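Local coordinates for protein alpha-galactosidase (Lactobacillus brevis, PDB 3MI6) that probably hydrolyses terminal, non-reducing alpha-D-galactose residues from alpha-galactosides such as galactose oligosaccharides and galactomannans, as a family 36 glycoside hydrolase, at residues G649-W654 / A666-L671; F342-A347 / Q388-D393. All coordinates share one frame; numbering follows the deposited sequence.

Contact 1 of 2, residues G649-W654 / A666-L671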
loop_
_atom_site.group_PDB
_atom_site.type_symbol
_atom_site.label_atom_id
_atom_site.label_comp_id
_atom_site.label_asym_id
_atom_site.label_seq_id
_atom_site.Cartn_x
_atom_site.Cartn_y
_atom_site.Cartn_z
ATOM N N GLY D 649 0.155 7.264 14.459
ATOM C CA GLY D 649 -0.796 8.036 15.232
ATOM C C GLY D 649 -0.365 8.364 16.654
ATOM O O GLY D 649 -1.202 8.650 17.506
ATOM N N ASN D 650 0.934 8.341 16.925
ATOM C CA ASN D 650 1.404 8.608 18.276
ATOM C C ASN D 650 1.415 10.108 18.583
ATOM O O ASN D 650 1.219 10.530 19.731
ATOM C CB ASN D 650 2.785 7.998 18.498
ATOM C CG ASN D 650 3.109 7.805 19.969
ATOM O OD1 ASN D 650 4.207 8.147 20.425
ATOM N ND2 ASN D 650 2.159 7.251 20.722
ATOM N N VAL D 651 1.606 10.916 17.548
ATOM C CA VAL D 651 1.693 12.357 17.742
ATOM C C VAL D 651 0.583 13.112 17.005
ATOM O O VAL D 651 0.412 12.939 15.793
ATOM C CB VAL D 651 3.093 12.889 17.317
ATOM C CG1 VAL D 651 3.191 14.377 17.554
ATOM C CG2 VAL D 651 4.161 12.152 18.086
ATOM N N THR D 652 -0.169 13.932 17.745
ATOM C CA THR D 652 -1.187 14.803 17.166
ATOM C C THR D 652 -0.772 16.222 17.430
ATOM O O THR D 652 -0.404 16.543 18.549
ATOM C CB THR D 652 -2.569 14.617 17.847
ATOM O OG1 THR D 652 -3.140 13.368 17.457
ATOM C CG2 THR D 652 -3.536 15.728 17.448
ATOM N N SER D 653 -0.841 17.092 16.429
ATOM C CA SER D 653 -0.533 18.485 16.693
ATOM C C SER D 653 -1.323 19.431 15.836
ATOM O O SER D 653 -1.649 19.127 14.691
ATOM C CB SER D 653 0.958 18.753 16.513
ATOM O OG SER D 653 1.314 18.714 15.146
ATOM N N TRP D 654 -1.630 20.590 16.400
ATOM C CA TRP D 654 -2.244 21.644 15.618
ATOM C C TRP D 654 -1.994 23.075 16.078
ATOM O O TRP D 654 -1.288 23.322 17.070
ATOM C CB TRP D 654 -3.744 21.416 15.383
ATOM C CG TRP D 654 -4.585 20.586 16.327
ATOM C CD1 TRP D 654 -5.369 19.478 15.995
ATOM C CD2 TRP D 654 -4.810 20.816 17.707
ATOM N NE1 TRP D 654 -6.059 19.008 17.107
ATOM C CE2 TRP D 654 -5.726 19.808 18.169
ATOM C CE3 TRP D 654 -4.330 21.749 18.604
ATOM C CZ2 TRP D 654 -6.152 19.740 19.476
ATOM C CZ3 TRP D 654 -4.746 21.675 19.884
ATOM C CH2 TRP D 654 -5.659 20.687 20.320
ATOM N N ALA D 666 0.342 26.881 19.087
ATOM C CA ALA D 666 0.509 25.526 18.572
ATOM C C ALA D 666 0.523 24.541 19.731
ATOM O O ALA D 666 0.794 24.902 20.873
ATOM C CB ALA D 666 1.801 25.418 17.774
ATOM N N ALA D 667 0.210 23.290 19.447
ATOM C CA ALA D 667 0.224 22.292 20.495
ATOM C C ALA D 667 0.612 20.985 19.875
ATOM O O ALA D 667 0.123 20.656 18.807
ATOM C CB ALA D 667 -1.130 22.184 21.142
ATOM N N ARG D 668 1.516 20.267 20.538
ATOM C CA ARG D 668 1.903 18.920 20.156
ATOM C C ARG D 668 1.572 17.987 21.321
ATOM O O ARG D 668 1.978 18.221 22.455
ATOM C CB ARG D 668 3.389 18.883 19.867
ATOM C CG ARG D 668 3.918 17.595 19.356
ATOM C CD ARG D 668 5.406 17.764 19.087
ATOM N NE ARG D 668 6.017 16.588 18.476
ATOM C CZ ARG D 668 6.634 15.624 19.158
ATOM N NH1 ARG D 668 6.724 15.691 20.478
ATOM N NH2 ARG D 668 7.150 14.586 18.517
ATOM N N TYR D 669 0.818 16.936 21.040
ATOM C CA TYR D 669 0.478 15.942 22.040
ATOM C C TYR D 669 1.076 14.614 21.616
ATOM O O TYR D 669 0.895 14.185 20.486
ATOM C CB TYR D 669 -1.049 15.798 22.158
ATOM C CG TYR D 669 -1.798 17.112 22.196
ATOM C CD1 TYR D 669 -2.175 17.667 23.397
ATOM C CD2 TYR D 669 -2.101 17.806 21.029
ATOM C CE1 TYR D 669 -2.837 18.865 23.447
ATOM C CE2 TYR D 669 -2.767 19.006 21.066
ATOM C CZ TYR D 669 -3.138 19.531 22.280
ATOM O OH TYR D 669 -3.815 20.735 22.363
ATOM N N GLN D 670 1.797 13.959 22.512
ATOM C CA GLN D 670 2.275 12.621 22.220
ATOM C C GLN D 670 1.541 11.682 23.150
ATOM O O GLN D 670 1.426 11.962 24.356
ATOM C CB GLN D 670 3.779 12.521 22.418
ATOM C CG GLN D 670 4.383 11.200 21.973
ATOM C CD GLN D 670 5.898 11.121 22.242
ATOM O OE1 GLN D 670 6.339 11.257 23.396
ATOM N NE2 GLN D 670 6.694 10.910 21.175
ATOM N N LEU D 671 1.028 10.579 22.607
ATOM C CA LEU D 671 0.271 9.660 23.446
ATOM C C LEU D 671 1.177 8.777 24.321
ATOM O O LEU D 671 0.979 8.672 25.537
ATOM C CB LEU D 671 -0.681 8.815 22.613
ATOM C CG LEU D 671 -1.760 9.570 21.833
ATOM C CD1 LEU D 671 -2.619 8.585 21.035
ATOM C CD2 LEU D 671 -2.624 10.408 22.756
#

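Contact 2 of 2, residues F342-A347 / Q388-D393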
loop_
_atom_site.group_PDB
_atom_site.type_symbol
_atom_site.label_atom_id
_atom_site.label_comp_id
_atom_site.label_asym_id
_atom_site.label_seq_id
_atom_site.Cartn_x
_atom_site.Cartn_y
_atom_site.Cartn_z
ATOM N N PHE D 342 -26.933 12.307 39.333
ATOM C CA PHE D 342 -28.250 12.631 39.897
ATOM C C PHE D 342 -28.195 12.931 41.395
ATOM O O PHE D 342 -29.169 13.420 41.974
ATOM C CB PHE D 342 -29.253 11.505 39.630
ATOM C CG PHE D 342 -29.309 11.072 38.197
ATOM C CD1 PHE D 342 -30.011 11.816 37.262
ATOM C CD2 PHE D 342 -28.658 9.918 37.781
ATOM C CE1 PHE D 342 -30.060 11.418 35.934
ATOM C CE2 PHE D 342 -28.706 9.511 36.454
ATOM C CZ PHE D 342 -29.407 10.264 35.530
ATOM N N ASP D 343 -27.053 12.633 42.013
ATOM C CA ASP D 343 -26.889 12.775 43.462
ATOM C C ASP D 343 -26.508 14.203 43.851
ATOM O O ASP D 343 -25.337 14.492 44.136
ATOM C CB ASP D 343 -25.854 11.765 43.995
ATOM C CG ASP D 343 -25.648 11.854 45.513
ATOM O OD1 ASP D 343 -26.459 12.500 46.218
ATOM O OD2 ASP D 343 -24.665 11.261 46.001
ATOM N N PHE D 344 -27.502 15.091 43.855
ATOM C CA PHE D 344 -27.279 16.478 44.248
ATOM C C PHE D 344 -28.531 17.149 44.791
ATOM O O PHE D 344 -29.636 16.629 44.676
ATOM C CB PHE D 344 -26.677 17.307 43.089
ATOM C CG PHE D 344 -27.650 17.618 41.974
ATOM C CD1 PHE D 344 -28.575 18.651 42.104
ATOM C CD2 PHE D 344 -27.628 16.888 40.787
ATOM C CE1 PHE D 344 -29.466 18.944 41.086
ATOM C CE2 PHE D 344 -28.521 17.178 39.758
ATOM C CZ PHE D 344 -29.440 18.209 39.914
ATOM N N ASN D 345 -28.323 18.305 45.404
ATOM C CA ASN D 345 -29.394 19.181 45.865
ATOM C C ASN D 345 -28.878 20.627 45.863
ATOM O O ASN D 345 -27.671 20.848 45.722
ATOM C CB ASN D 345 -29.912 18.754 47.251
ATOM C CG ASN D 345 -28.801 18.637 48.302
ATOM O OD1 ASN D 345 -27.878 19.455 48.347
ATOM N ND2 ASN D 345 -28.902 17.621 49.163
ATOM N N GLU D 346 -29.774 21.605 46.004
ATOM C CA GLU D 346 -29.385 23.009 45.848
ATOM C C GLU D 346 -28.140 23.399 46.648
ATOM O O GLU D 346 -27.205 23.999 46.111
ATOM C CB GLU D 346 -30.537 23.949 46.202
ATOM C CG GLU D 346 -30.066 25.373 46.419
ATOM C CD GLU D 346 -31.048 26.410 45.921
ATOM O OE1 GLU D 346 -32.251 26.093 45.809
ATOM O OE2 GLU D 346 -30.612 27.550 45.646
ATOM N N ALA D 347 -28.144 23.054 47.930
ATOM C CA ALA D 347 -27.049 23.375 48.833
ATOM C C ALA D 347 -25.709 22.831 48.341
ATOM O O ALA D 347 -24.696 23.525 48.391
ATOM C CB ALA D 347 -27.352 22.845 50.218
ATOM N N GLN D 388 -39.079 19.827 43.746
ATOM C CA GLN D 388 -38.970 20.497 45.047
ATOM C C GLN D 388 -38.134 19.778 46.121
ATOM O O GLN D 388 -37.704 20.403 47.084
ATOM C CB GLN D 388 -40.353 20.909 45.579
ATOM C CG GLN D 388 -41.010 22.020 44.748
ATOM C CD GLN D 388 -42.402 22.408 45.228
ATOM O OE1 GLN D 388 -42.720 22.309 46.415
ATOM N NE2 GLN D 388 -43.235 22.864 44.299
ATOM N N ARG D 389 -37.886 18.485 45.956
ATOM C CA ARG D 389 -36.993 17.792 46.877
ATOM C C ARG D 389 -35.588 18.380 46.812
ATOM O O ARG D 389 -34.865 18.404 47.809
ATOM C CB ARG D 389 -36.877 16.314 46.533
ATOM C CG ARG D 389 -38.156 15.595 46.231
ATOM C CD ARG D 389 -37.795 14.236 45.654
ATOM N NE ARG D 389 -38.957 13.431 45.306
ATOM C CZ ARG D 389 -38.877 12.180 44.868
ATOM N NH1 ARG D 389 -37.685 11.611 44.728
ATOM N NH2 ARG D 389 -39.982 11.499 44.572
ATOM N N LYS D 390 -35.189 18.825 45.623
ATOM C CA LYS D 390 -33.816 19.271 45.416
ATOM C C LYS D 390 -33.753 20.774 45.195
ATOM O O LYS D 390 -32.677 21.370 45.240
ATOM C CB LYS D 390 -33.156 18.511 44.254
ATOM C CG LYS D 390 -33.945 17.288 43.781
ATOM C CD LYS D 390 -33.088 16.018 43.619
ATOM C CE LYS D 390 -32.086 16.138 42.488
ATOM N NZ LYS D 390 -32.519 17.214 41.566
ATOM N N PHE D 391 -34.912 21.383 44.962
ATOM C CA PHE D 391 -35.010 22.837 44.813
ATOM C C PHE D 391 -36.274 23.389 45.468
ATOM O O PHE D 391 -37.262 23.663 44.790
ATOM C CB PHE D 391 -34.940 23.256 43.337
ATOM C CG PHE D 391 -33.609 22.989 42.702
ATOM C CD1 PHE D 391 -32.493 23.718 43.074
ATOM C CD2 PHE D 391 -33.469 22.003 41.741
ATOM C CE1 PHE D 391 -31.266 23.470 42.498
ATOM C CE2 PHE D 391 -32.239 21.748 41.160
ATOM C CZ PHE D 391 -31.139 22.482 41.537
ATOM N N PRO D 392 -36.231 23.567 46.797
ATOM C CA PRO D 392 -37.372 24.005 47.612
ATOM C C PRO D 392 -38.031 25.311 47.147
ATOM O O PRO D 392 -39.265 25.399 47.137
ATOM C CB PRO D 392 -36.749 24.186 48.997
ATOM C CG PRO D 392 -35.585 23.248 49.008
ATOM C CD PRO D 392 -35.038 23.291 47.617
ATOM N N ASP D 393 -37.226 26.307 46.780
ATOM C CA ASP D 393 -37.755 27.611 46.386
ATOM C C ASP D 393 -37.738 27.767 44.869
ATOM O O ASP D 393 -37.489 28.853 44.348
ATOM C CB ASP D 393 -36.955 28.748 47.039
ATOM C CG ASP D 393 -37.087 28.774 48.565
ATOM O OD1 ASP D 393 -37.186 27.698 49.194
ATOM O OD2 ASP D 393 -37.075 29.884 49.139
#

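Contact 1 of 2, residues G649-W654 / A666-L671
Trp-654 and Tyr-669 meet on one face of an antiparallel beta hairpin, the edge of the tyrosine turned toward the face of the indole in an offset edge-to-face pair. The six-membered indole ring and the Tyr-669 ring have centroids roughly 4.9 Å apart, with planes at 67°; the exact spacing is uncertain. Ala-667, paired with Trp-654, brings CB to 3.9 Å from Trp-654 CZ3; so small a side chain leaves the indole room. On the other face Val-651 CG1 sits over the guanidinium of Arg-668, 3.7 Å from NE. With Arg-668 CG anti to the backbone N (chi1 -175°), the chain extends to NE alongside that methyl.

Between these two faces runs the backbone ladder. Thr-652 N donates to Tyr-669 O at 3.0 Å, and Tyr-669 N returns a nearly straight bond to Thr-652 O at 2.8 Å. Trp-654 and Ala-667 exchange a second pair, more bent at the hydrogen, while Leu-671 N reaches Asn-650 O at 2.9 Å.

Further out, Tyr-669 OH bonds to Ala-595 O, Arg-668 NH1 to Gln-730 OE1 and Ser-653 OG to Asp-642 OD2. Phe-599 and Phe-638 also meet the indole, and Leu-557 of helix 553-566 touches both Thr-652 and Tyr-669. The aromatic face thus joins the C-terminal sheet to the barrel domain, whereas Val-651 and Arg-668 stay partly exposed, a methyl beside a charged group.

Contact 2 of 2, residues F342-A347 / Q388-D393
At the start of helix 346-358, beside the loop that leads into helix 394-404, Phe-344 and Glu-346 meet Lys-390 and Phe-391. The lysine crosses the phenylalanine at about a right angle and lays CE over its ring, a CH-pi contact with Lys-390 CE 4.2 Å from the Phe-344 ring centroid. The chain is bent at chi2, chi3 and chi4, and NZ, 3.5 Å from Phe-344 CE1, hydrogen-bonds to Gly-369 O; a long flexible side chain can thus cover a ring and still bring its ammonium to a carbonyl.

The two segments belong to the (beta/alpha)8 (TIM) barrel of the Melibiase family, lying after strands 333-335 and 363-366 respectively. Asn-345 is the N-cap of helix 346-358: its OD1 accepts from Lys-348 N, a task suited to a short polar side chain. Glu-346 N, in the helix's first turn, donates instead across the contact to Lys-390 O at 3.0 Å, in the carbonyl plane but bent, with 139° at the hydrogen.

Phe-391 fills the angle between Phe-344 and Glu-346, its CZ meeting the edge of the Phe-344 ring 3.9 Å from CE1. On the helix side, Phe-391 CD1 lies 3.7 Å from Glu-346 CB, and Glu-346 OE1 approaches the ring edge in plane. An alanine here would probably open a gap between Phe-344 and Glu-346 CB and take from Leu-349 and Leu-366 one of the two rings that touch them. Phe-342 reaches toward Asp-368 and Arg-444, both predicted to bind substrate.

Contact 1 and contact 2 lie in different domains, their centres about 42 Å apart and their nearest atoms about 29 Å apart, and share no strand or helix. Residues 649-654 and 666-671 lie close in sequence, with eleven residues between them, two arms of one hairpin in the C-terminal sheet; residues 342-347 and 388-393 are separated by 40 residues and join a helix start to a later loop, each following a barrel strand, close to the predicted substrate site. Both are partly buried, but contact 1 has six buried residues and none exposed, whereas contact 2 mixes three buried with two exposed. Regular backbone pairing dominates the first; in the second a single backbone bond accompanies contacts made chiefly by side chains.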